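Local structure of HTH-type transcriptional repressor Rv2887 (Mycobacterium tuberculosis, 5HSM) at residues 47-52 / 128-133. The protein represses transcription of a methyltransferase gene and several others by binding DNA as a homodimer, and binds salicylate and para-aminosalicylic acid. Residues are numbered along the deposited sequence; the frame is centred on the assembly and turned at random.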
# COMPACT_ATOMS: atom_id res chain seq x y z
N ALA A 47 11.40 12.10 1.92
CA ALA A 47 12.33 13.14 2.37
C ALA A 47 13.69 12.98 1.71
O ALA A 47 14.36 13.97 1.41
CB ALA A 47 12.47 13.12 3.88
N ALA A 48 14.10 11.73 1.50
CA ALA A 48 15.38 11.46 0.82
C ALA A 48 15.34 11.86 -0.65
O ALA A 48 16.34 12.30 -1.23
CB ALA A 48 15.74 9.99 0.96
N LEU A 49 14.18 11.69 -1.27
CA LEU A 49 14.02 12.04 -2.69
C LEU A 49 13.84 13.53 -2.94
O LEU A 49 14.17 14.03 -4.02
CB LEU A 49 12.84 11.30 -3.27
CG LEU A 49 13.07 9.79 -3.40
CD1 LEU A 49 11.75 9.13 -3.66
CD2 LEU A 49 14.05 9.49 -4.55
N SER A 50 13.30 14.23 -1.96
CA SER A 50 13.00 15.65 -2.16
C SER A 50 14.17 16.50 -2.68
O SER A 50 13.98 17.26 -3.63
CB SER A 50 12.45 16.26 -0.86
OG SER A 50 12.01 17.58 -1.11
N PRO A 51 15.38 16.38 -2.11
CA PRO A 51 16.47 17.22 -2.63
C PRO A 51 16.83 16.94 -4.09
O PRO A 51 17.48 17.76 -4.73
CB PRO A 51 17.66 16.86 -1.74
CG PRO A 51 17.02 16.34 -0.47
CD PRO A 51 15.82 15.59 -0.94
N LEU A 52 16.41 15.79 -4.60
CA LEU A 52 16.65 15.41 -5.98
C LEU A 52 15.52 15.90 -6.88
O LEU A 52 15.51 15.61 -8.08
CB LEU A 52 16.79 13.90 -6.10
CG LEU A 52 18.12 13.20 -5.82
CD1 LEU A 52 18.69 13.57 -4.47
CD2 LEU A 52 17.89 11.70 -5.89
N GLU A 128 17.83 5.77 -6.80
CA GLU A 128 17.79 4.43 -6.22
C GLU A 128 18.78 4.37 -5.06
O GLU A 128 18.47 3.81 -4.00
CB GLU A 128 18.12 3.36 -7.28
CG GLU A 128 18.30 1.96 -6.70
CD GLU A 128 17.03 1.33 -6.12
OE1 GLU A 128 17.15 0.25 -5.50
OE2 GLU A 128 15.91 1.89 -6.29
N ALA A 129 19.95 4.98 -5.24
CA ALA A 129 20.93 5.00 -4.16
C ALA A 129 20.40 5.70 -2.88
O ALA A 129 20.55 5.16 -1.77
CB ALA A 129 22.21 5.68 -4.64
N VAL A 130 19.79 6.88 -3.02
CA VAL A 130 19.30 7.54 -1.81
C VAL A 130 18.14 6.77 -1.15
O VAL A 130 17.98 6.80 0.06
CB VAL A 130 18.87 9.02 -2.05
CG1 VAL A 130 19.92 9.77 -2.89
CG2 VAL A 130 17.49 9.11 -2.67
N VAL A 131 17.35 6.05 -1.95
CA VAL A 131 16.27 5.24 -1.37
C VAL A 131 16.85 4.05 -0.58
O VAL A 131 16.38 3.74 0.53
CB VAL A 131 15.31 4.76 -2.46
CG1 VAL A 131 14.32 3.74 -1.92
CG2 VAL A 131 14.57 5.95 -3.06
N ARG A 132 17.88 3.39 -1.12
CA ARG A 132 18.52 2.31 -0.36
C ARG A 132 19.10 2.82 0.96
O ARG A 132 19.04 2.14 2.00
CB ARG A 132 19.62 1.64 -1.19
CG ARG A 132 19.10 1.05 -2.50
CD ARG A 132 20.13 0.12 -3.15
NE ARG A 132 20.15 -1.19 -2.50
CZ ARG A 132 19.27 -2.16 -2.74
NH1 ARG A 132 18.29 -1.97 -3.61
NH2 ARG A 132 19.35 -3.31 -2.10
N ALA A 133 19.65 4.04 0.91
CA ALA A 133 20.19 4.64 2.13
C ALA A 133 19.07 4.93 3.14
O ALA A 133 19.24 4.70 4.34
CB ALA A 133 20.97 5.92 1.81
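Ala48, Leu49 and Leu52 meet Val130 and Val131 through methyl groups and one backbone carbonyl, with no flat side chain between them; the flat groups lie beside this seam, the guanidinium of Arg132 and, one turn earlier, the carboxylate of Glu128. At the guanidinium edge, in its plane, lies Glu128 OE1, 3.1 Å from Arg132 NH1 in a hydrogen-bonded salt bridge. The nitrogen approaches OE1 almost in line with the C-O bond, with an N-H...O angle of 151°. Glu128 OE2 pairs with Arg63, a salicylate-binding residue, so the carboxylate spans two arginines and probably keeps its negative charge despite Asp27 of the second subunit close by.

The apolar seam illustrates how a branched residue can serve several partners. With chi1 at -46°, Val130 sets CG2 between its own N and C, among Ala48, Leu49 and Leu52: CG2 lies 3.7 Å from Ala48 O and 4.1 Å from Ala48 CB. CG1 adds an end-on contact with Leu52 CD2 at 4.1 Å. Leu49 approaches at a slant, its CD2 methyl 3.9 Å from both Val130 CG2 and Val131 CG2, and its CG also nears the latter. In Val131, chi1 of 171° puts CG1 opposite the backbone N and leaves CG2 beside that N, where Leu49 arrives. No hydrogen bond crosses; the contact is apolar packing burying 213 Å², while Leu52 N bonds to Leu49 O within segment 47-52.

Val131 borders the salicylate site, its side chain about 6 Å from that of Asp135 and about 7 Å from that of Arg63, and Ala25 of the second subunit packs on it. In the MarR fold, this joins the C-terminal end of helix 29-49, with the 3-10 turn after it, to the middle of helix 118-139, and Phe59 of helix 56-67 touches Leu49, Val131 and Glu128, making a third wall.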